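Local coordinates for transcriptional regulator, MarR family (Methanosarcina mazei, PDB 3S2W), which probably binds DNA and regulates transcription as a winged helix-turn-helix protein of the MarR family, at the interface of chains A and B. Sequence-based numbering; all coordinates share one arbitrary frame. Chains: chain A/B, Transcriptional regulator, MarR family.

Contact 1: the interface of chains A and B. Residues chain A 129, 132-133, 144-145, 148; chain B 20-21, 24, 151.
The ring of A:Phe133 meets B:Asp20 and B:Ile24 with its rim: the carbonyl carbon of B:Asp20 lies in the ring plane at the edge, and CE2 is 3.7 Å from the carbonyl O of B:Asp20. CZ points tip to tip at B:Ile24, 4.0 Å from its CB. The ring therefore presses its edge on the first turn of helix 20-42 of chain B. On the CD1/CE1 side the terminal methyl of the selenomethionine B:Met151 comes alongside, but that residue is poorly ordered and its separation from the ring is too short to trust. The same caution applies to its CG, modelled 3.4 Å from the backbone O of A:Leu132, with an extended chain leading on toward A:Ile144. B:Ile24 holds CG1 anti to the backbone N (chi1 -154°, well off a staggered value), which sends CG2 to A:Gly129, 3.7 Å from its CA. The same methyl is 4.1 Å from CD1 of A:Leu132. CD1 of B:Ile24 turns toward A:Leu148, whose torsions are also irregular, and their modelled closeness is doubtful. B:Asp20 passes obliquely by A:Thr145. The pair makes no hydrogen bond: carboxylate OD1 is 3.5 Å from the hydroxyl OG1, and lies nearer the methyl carbon CG2, at 3.3 Å.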
loop_
_atom_site.group_PDB
_atom_site.type_symbol
_atom_site.label_atom_id
_atom_site.label_comp_id
_atom_site.label_asym_id
_atom_site.label_seq_id
_atom_site.Cartn_x
_atom_site.Cartn_y
_atom_site.Cartn_z
ATOM N N GLY A 129 8.588 10.844 -4.915
ATOM C CA GLY A 129 8.114 11.837 -3.962
ATOM C C GLY A 129 7.896 13.169 -4.645
ATOM O O GLY A 129 6.975 13.925 -4.324
ATOM N N LEU A 132 4.868 13.288 -6.311
ATOM C CA LEU A 132 3.729 13.420 -5.412
ATOM C C LEU A 132 3.559 14.846 -4.879
ATOM O O LEU A 132 2.436 15.293 -4.626
ATOM C CB LEU A 132 3.805 12.419 -4.262
ATOM C CG LEU A 132 3.689 10.934 -4.618
ATOM C CD1 LEU A 132 3.690 10.034 -3.357
ATOM C CD2 LEU A 132 2.436 10.699 -5.443
ATOM N N PHE A 133 4.672 15.556 -4.713
ATOM C CA PHE A 133 4.664 16.875 -4.074
ATOM C C PHE A 133 4.442 18.035 -5.033
ATOM O O PHE A 133 4.358 19.186 -4.607
ATOM C CB PHE A 133 5.983 17.105 -3.348
ATOM C CG PHE A 133 6.062 16.461 -1.993
ATOM C CD1 PHE A 133 4.962 16.410 -1.163
ATOM C CD2 PHE A 133 7.255 15.930 -1.538
ATOM C CE1 PHE A 133 5.053 15.826 0.103
ATOM C CE2 PHE A 133 7.344 15.350 -0.287
ATOM C CZ PHE A 133 6.237 15.298 0.531
ATOM N N ILE A 144 2.963 17.876 5.725
ATOM C CA ILE A 144 2.307 16.673 5.246
ATOM C C ILE A 144 3.171 15.450 5.570
ATOM O O ILE A 144 2.650 14.376 5.867
ATOM C CB ILE A 144 1.964 16.749 3.729
ATOM C CG1 ILE A 144 1.464 15.403 3.232
ATOM C CG2 ILE A 144 3.154 17.153 2.908
ATOM C CD1 ILE A 144 0.011 15.114 3.647
ATOM N N THR A 145 4.492 15.611 5.512
ATOM C CA THR A 145 5.394 14.533 5.889
ATOM C C THR A 145 5.297 14.356 7.395
ATOM O O THR A 145 5.238 13.258 7.909
ATOM C CB THR A 145 6.851 14.840 5.511
ATOM O OG1 THR A 145 6.926 15.132 4.116
ATOM C CG2 THR A 145 7.698 13.640 5.766
ATOM N N LEU A 148 1.952 12.530 8.053
ATOM C CA LEU A 148 2.102 11.119 7.717
ATOM C C LEU A 148 2.909 10.331 8.760
ATOM O O LEU A 148 2.669 9.151 8.968
ATOM C CB LEU A 148 2.731 10.969 6.339
ATOM C CG LEU A 148 1.760 10.429 5.293
ATOM C CD1 LEU A 148 0.342 10.768 5.657
ATOM C CD2 LEU A 148 2.088 10.999 3.954
ATOM N N ASP B 20 12.576 14.379 2.550
ATOM C CA ASP B 20 11.100 14.363 2.454
ATOM C C ASP B 20 10.549 13.645 1.223
ATOM O O ASP B 20 9.568 12.926 1.320
ATOM C CB ASP B 20 10.495 15.771 2.485
ATOM C CG ASP B 20 10.135 16.212 3.872
ATOM O OD1 ASP B 20 10.343 15.415 4.817
ATOM O OD2 ASP B 20 9.652 17.359 4.017
ATOM N N LYS B 21 11.147 13.879 0.062
ATOM C CA LYS B 21 10.678 13.236 -1.152
ATOM C C LYS B 21 10.800 11.717 -1.012
ATOM O O LYS B 21 9.904 10.978 -1.413
ATOM C CB LYS B 21 11.449 13.739 -2.373
ATOM C CG LYS B 21 11.222 15.199 -2.725
ATOM C CD LYS B 21 12.229 15.639 -3.798
ATOM C CE LYS B 21 12.187 17.142 -4.053
ATOM N NZ LYS B 21 13.243 17.614 -5.022
ATOM N N ILE B 24 8.264 10.096 1.799
ATOM C CA ILE B 24 6.829 10.081 1.584
ATOM C C ILE B 24 6.383 8.735 0.972
ATOM O O ILE B 24 5.365 8.181 1.371
ATOM C CB ILE B 24 6.313 11.335 0.832
ATOM C CG1 ILE B 24 4.864 11.566 1.209
ATOM C CG2 ILE B 24 6.544 11.267 -0.661
ATOM C CD1 ILE B 24 4.754 11.841 2.689
HETATM N N MSE B 151 -2.101 14.820 -3.873
HETATM C CA MSE B 151 -1.087 13.814 -4.144
HETATM C C MSE B 151 -1.667 12.686 -4.968
HETATM O O MSE B 151 -1.052 12.221 -5.933
HETATM C CB MSE B 151 -0.503 13.276 -2.847
HETATM C CG MSE B 151 0.303 14.320 -2.115
HETATM SE SE MSE B 151 1.185 13.631 -0.518
HETATM C CE MSE B 151 1.967 15.310 0.064
#

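Contact 2: the interface of chains A and B. Residues chain A 24, 28, 151-152, 154-155; chain B 31, 128, 131-132, 136.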
loop_
_atom_site.group_PDB
_atom_site.type_symbol
_atom_site.label_atom_id
_atom_site.label_comp_id
_atom_site.label_asym_id
_atom_site.label_seq_id
_atom_site.Cartn_x
_atom_site.Cartn_y
_atom_site.Cartn_z
ATOM N N ILE A 24 -9.247 8.537 3.328
ATOM C CA ILE A 24 -7.892 8.392 3.814
ATOM C C ILE A 24 -7.317 7.041 3.359
ATOM O O ILE A 24 -6.315 6.986 2.638
ATOM C CB ILE A 24 -7.824 8.489 5.363
ATOM C CG1 ILE A 24 -8.451 9.789 5.872
ATOM C CG2 ILE A 24 -6.391 8.438 5.818
ATOM C CD1 ILE A 24 -9.987 9.758 6.038
ATOM N N ILE A 28 -4.537 6.264 0.266
ATOM C CA ILE A 28 -3.305 5.583 0.639
ATOM C C ILE A 28 -3.076 4.304 -0.161
ATOM O O ILE A 28 -2.011 4.130 -0.758
ATOM C CB ILE A 28 -3.294 5.327 2.157
ATOM C CG1 ILE A 28 -3.111 6.676 2.869
ATOM C CG2 ILE A 28 -2.234 4.296 2.564
ATOM C CD1 ILE A 28 -3.139 6.593 4.365
HETATM N N MSE A 151 0.442 9.841 11.654
HETATM C CA MSE A 151 -0.614 8.922 11.283
HETATM C C MSE A 151 -0.117 7.524 11.449
HETATM O O MSE A 151 -0.851 6.661 11.906
HETATM C CB MSE A 151 -1.071 9.155 9.846
HETATM C CG MSE A 151 -1.955 10.363 9.734
HETATM SE SE MSE A 151 -2.297 10.824 7.909
HETATM C CE MSE A 151 -3.038 9.142 7.280
ATOM N N PHE A 152 1.144 7.308 11.096
ATOM C CA PHE A 152 1.721 5.992 11.225
ATOM C C PHE A 152 1.875 5.552 12.678
ATOM O O PHE A 152 1.560 4.407 13.021
ATOM C CB PHE A 152 3.060 5.881 10.516
ATOM C CG PHE A 152 3.635 4.503 10.608
ATOM C CD1 PHE A 152 2.874 3.405 10.205
ATOM C CD2 PHE A 152 4.889 4.285 11.135
ATOM C CE1 PHE A 152 3.363 2.116 10.304
ATOM C CE2 PHE A 152 5.388 3.000 11.237
ATOM C CZ PHE A 152 4.624 1.911 10.817
ATOM N N ASN A 154 0.073 6.437 14.983
ATOM C CA ASN A 154 -1.272 6.186 15.463
ATOM C C ASN A 154 -1.686 4.757 15.153
ATOM O O ASN A 154 -2.333 4.101 15.965
ATOM C CB ASN A 154 -2.268 7.167 14.857
ATOM C CG ASN A 154 -2.159 8.531 15.451
ATOM O OD1 ASN A 154 -1.617 8.707 16.545
ATOM N ND2 ASN A 154 -2.679 9.518 14.742
ATOM N N GLY A 155 -1.320 4.281 13.970
ATOM C CA GLY A 155 -1.543 2.895 13.632
ATOM C C GLY A 155 -0.670 2.023 14.512
ATOM O O GLY A 155 -1.163 1.150 15.230
ATOM N N LEU B 31 1.853 2.774 6.037
ATOM C CA LEU B 31 0.413 2.941 6.259
ATOM C C LEU B 31 -0.419 1.922 5.484
ATOM O O LEU B 31 -1.378 1.369 6.017
ATOM C CB LEU B 31 -0.037 4.354 5.921
ATOM C CG LEU B 31 0.509 5.383 6.900
ATOM C CD1 LEU B 31 0.272 6.805 6.391
ATOM C CD2 LEU B 31 -0.108 5.152 8.267
ATOM N N TRP B 128 -10.587 2.407 10.357
ATOM C CA TRP B 128 -9.157 2.564 10.104
ATOM C C TRP B 128 -8.855 4.047 9.942
ATOM O O TRP B 128 -7.887 4.556 10.508
ATOM C CB TRP B 128 -8.698 1.772 8.874
ATOM C CG TRP B 128 -7.198 1.937 8.549
ATOM C CD1 TRP B 128 -6.655 2.427 7.393
ATOM C CD2 TRP B 128 -6.087 1.629 9.412
ATOM N NE1 TRP B 128 -5.286 2.427 7.475
ATOM C CE2 TRP B 128 -4.912 1.949 8.702
ATOM C CE3 TRP B 128 -5.977 1.120 10.712
ATOM C CZ2 TRP B 128 -3.635 1.765 9.253
ATOM C CZ3 TRP B 128 -4.703 0.934 11.263
ATOM C CH2 TRP B 128 -3.551 1.268 10.536
ATOM N N ILE B 131 -8.750 5.882 13.267
ATOM C CA ILE B 131 -7.510 5.577 13.977
ATOM C C ILE B 131 -6.355 6.431 13.469
ATOM O O ILE B 131 -5.588 6.983 14.267
ATOM C CB ILE B 131 -7.131 4.081 13.910
ATOM C CG1 ILE B 131 -8.002 3.272 14.872
ATOM C CG2 ILE B 131 -5.675 3.882 14.311
ATOM C CD1 ILE B 131 -8.256 1.859 14.412
ATOM N N LEU B 132 -6.236 6.551 12.146
ATOM C CA LEU B 132 -5.147 7.338 11.574
ATOM C C LEU B 132 -5.263 8.812 11.976
ATOM O O LEU B 132 -4.258 9.465 12.276
ATOM C CB LEU B 132 -5.073 7.170 10.053
ATOM C CG LEU B 132 -4.665 5.761 9.590
ATOM C CD1 LEU B 132 -4.390 5.684 8.091
ATOM C CD2 LEU B 132 -3.447 5.291 10.375
ATOM N N PHE B 136 -5.504 14.209 15.626
ATOM C CA PHE B 136 -5.506 15.505 14.939
ATOM C C PHE B 136 -6.689 16.365 15.332
ATOM O O PHE B 136 -7.754 15.853 15.652
ATOM C CB PHE B 136 -5.507 15.320 13.420
ATOM C CG PHE B 136 -4.298 14.644 12.910
ATOM C CD1 PHE B 136 -4.316 13.291 12.620
ATOM C CD2 PHE B 136 -3.119 15.344 12.747
ATOM C CE1 PHE B 136 -3.185 12.652 12.148
ATOM C CE2 PHE B 136 -1.980 14.704 12.281
ATOM C CZ PHE B 136 -2.018 13.359 11.985
#
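A:Asn154 and B:Leu132 make the polar contact of this patch, part of the helical dimerisation region typical of the MarR family. The side-chain amide ND2 of A:Asn154 donates to the backbone O of B:Leu132 at 2.9 Å. The bond is fairly straight, 162° at the hydrogen, and the acceptor lies almost in the amide plane, yet the donor sits 48° above the carbonyl plane and so does not use a lone pair. B:Leu132 stands next to the end of helix 118-133, where a carbonyl is likely to lack its usual helical partner; the asparagine would then supply one. The same oxygen lies in plane at the edge of its own chain's B:Phe136 ring.

The apolar packing lies mostly to one side of this bond, around B:Leu132 and B:Leu31. A:Met151, a selenomethionine, crosses B:Leu132 at about a right angle; its chain bends at the last torsion (chi3 56°), bringing CE to 3.8 Å from CD1 of the leucine. That CD1 also meets CD1 of A:Ile28 tip to tip at 4.0 Å, while CD2, the other branch, faces the backbone O of A:Met151 at 3.3 Å. CD2 of B:Leu31 rests 3.6 Å from CA of A:Phe152.

Two aromatic rims also touch chain A. CE1 of B:Phe136 touches CG of A:Met151 at 3.5 Å, and CH2 of B:Trp128 approaches CA of A:Gly155 at 4.0 Å, its indole face packed against CG of B:Leu132.

Contact 3: the interface of chains A and B. Residues chain A 19, 23-24, 27, 31; chain B 145, 148-149, 152.
From A:Phe23 to A:Leu31 and from B:Thr145 to B:Phe152 the backbones are helical and run in roughly the same direction, whereas A:Cys19, poorly ordered, is modelled extended ahead of its helix. These are helices 23-43 and 138-157 of the MarR-family dimerisation region, and no polar pair bridges them here. A:Phe23, the first residue of its helix, carries CG anti to the backbone N (chi1 169°), a setting that lays the ring across chain B. The methyl CG2 of B:Thr145 comes in tilted over the rim, 3.7 Å from CD2, on the side opposite A:Ala27. CE2 is 3.9 Å from CB of B:Leu148, and the backbone N of B:Glu149 lies in the ring plane at the edge. The B:Glu149 side chain crosses at about a right angle, but its modelled closeness to CZ is doubtful. CB of A:Ala27 lies 3.8 Å above the other face, offset toward the rim. An alanine in place of A:Phe23 would probably open a gap between the helices, leaving the B:Thr145 methyl and B:Leu148 CB without their aromatic partner. Two turns along, CD2 of A:Leu31 packs on the backbone of B:Phe152, 3.7 Å from its CA.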
loop_
_atom_site.group_PDB
_atom_site.type_symbol
_atom_site.label_atom_id
_atom_site.label_comp_id
_atom_site.label_asym_id
_atom_site.label_seq_id
_atom_site.Cartn_x
_atom_site.Cartn_y
_atom_site.Cartn_z
ATOM N N CYS A 19 -16.792 14.729 5.413
ATOM C CA CYS A 19 -15.770 14.038 4.640
ATOM C C CYS A 19 -16.104 12.570 4.400
ATOM O O CYS A 19 -16.863 11.956 5.154
ATOM C CB CYS A 19 -14.399 14.171 5.320
ATOM S SG CYS A 19 -12.995 13.530 4.356
ATOM N N PHE A 23 -11.961 7.941 2.712
ATOM C CA PHE A 23 -11.070 8.506 1.711
ATOM C C PHE A 23 -9.576 8.369 2.053
ATOM O O PHE A 23 -8.756 8.123 1.171
ATOM C CB PHE A 23 -11.422 9.964 1.405
ATOM C CG PHE A 23 -10.388 10.653 0.578
ATOM C CD1 PHE A 23 -10.384 10.514 -0.801
ATOM C CD2 PHE A 23 -9.386 11.401 1.183
ATOM C CE1 PHE A 23 -9.410 11.129 -1.566
ATOM C CE2 PHE A 23 -8.414 12.018 0.424
ATOM C CZ PHE A 23 -8.427 11.883 -0.952
ATOM N N ILE A 24 -9.247 8.537 3.328
ATOM C CA ILE A 24 -7.892 8.392 3.814
ATOM C C ILE A 24 -7.317 7.041 3.359
ATOM O O ILE A 24 -6.315 6.986 2.638
ATOM C CB ILE A 24 -7.824 8.489 5.363
ATOM C CG1 ILE A 24 -8.451 9.789 5.872
ATOM C CG2 ILE A 24 -6.391 8.438 5.818
ATOM C CD1 ILE A 24 -9.987 9.758 6.038
ATOM N N ALA A 27 -7.171 6.729 -0.520
ATOM C CA ALA A 27 -6.093 7.510 -1.119
ATOM C C ALA A 27 -4.742 6.791 -0.933
ATOM O O ALA A 27 -3.921 6.708 -1.851
ATOM C CB ALA A 27 -6.059 8.941 -0.526
ATOM N N LEU A 31 -2.105 5.375 -3.747
ATOM C CA LEU A 31 -0.786 5.955 -3.899
ATOM C C LEU A 31 0.238 4.834 -3.792
ATOM O O LEU A 31 1.185 4.746 -4.588
ATOM C CB LEU A 31 -0.555 7.046 -2.866
ATOM C CG LEU A 31 -1.331 8.343 -3.116
ATOM C CD1 LEU A 31 -1.357 9.192 -1.873
ATOM C CD2 LEU A 31 -0.753 9.119 -4.274
ATOM N N THR B 145 -6.322 15.847 4.360
ATOM C CA THR B 145 -7.195 15.291 3.341
ATOM C C THR B 145 -6.965 16.033 2.046
ATOM O O THR B 145 -6.771 15.424 0.994
ATOM C CB THR B 145 -8.668 15.390 3.763
ATOM O OG1 THR B 145 -8.814 14.752 5.031
ATOM C CG2 THR B 145 -9.573 14.690 2.761
ATOM N N LEU B 148 -3.737 14.918 0.535
ATOM C CA LEU B 148 -3.848 13.571 -0.039
ATOM C C LEU B 148 -4.545 13.557 -1.394
ATOM O O LEU B 148 -4.101 12.867 -2.285
ATOM C CB LEU B 148 -4.565 12.620 0.909
ATOM C CG LEU B 148 -3.755 12.204 2.127
ATOM C CD1 LEU B 148 -4.631 11.374 3.064
ATOM C CD2 LEU B 148 -2.507 11.451 1.695
ATOM N N GLU B 149 -5.642 14.305 -1.530
ATOM C CA GLU B 149 -6.336 14.422 -2.804
ATOM C C GLU B 149 -5.388 14.936 -3.878
ATOM O O GLU B 149 -5.364 14.422 -4.990
ATOM C CB GLU B 149 -7.535 15.368 -2.701
ATOM C CG GLU B 149 -8.725 14.780 -1.956
ATOM C CD GLU B 149 -9.925 15.735 -1.860
ATOM O OE1 GLU B 149 -10.768 15.546 -0.955
ATOM O OE2 GLU B 149 -10.033 16.667 -2.688
ATOM N N PHE B 152 -2.860 12.256 -4.580
ATOM C CA PHE B 152 -3.573 11.211 -5.297
ATOM C C PHE B 152 -3.678 11.528 -6.788
ATOM O O PHE B 152 -3.388 10.684 -7.621
ATOM C CB PHE B 152 -4.962 10.998 -4.693
ATOM C CG PHE B 152 -5.833 10.105 -5.511
ATOM C CD1 PHE B 152 -6.692 10.638 -6.466
ATOM C CD2 PHE B 152 -5.780 8.733 -5.352
ATOM C CE1 PHE B 152 -7.502 9.815 -7.236
ATOM C CE2 PHE B 152 -6.582 7.902 -6.115
ATOM C CZ PHE B 152 -7.443 8.443 -7.060
#

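Centres of the C-alpha atoms lie about 15 Å apart for contacts 1 and 2, 13 Å for contacts 1 and 3, and 12 Å for contacts 2 and 3; the short spacings and shared helices suggest one continuous helical interface. Contacts 2 and 3 share A:Ile24. Helix 138-157 enters every contact, as does helix 23-43 of chain A or 20-42 of chain B; helix 112-133 of chain A joins contact 1 and 118-133 of chain B contact 2. Two-fold symmetry gives each contact a twin with the chains exchanged. This intertwining agrees with the dimer usual for MarR regulators, which would set the spacing of the two DNA-binding lobes.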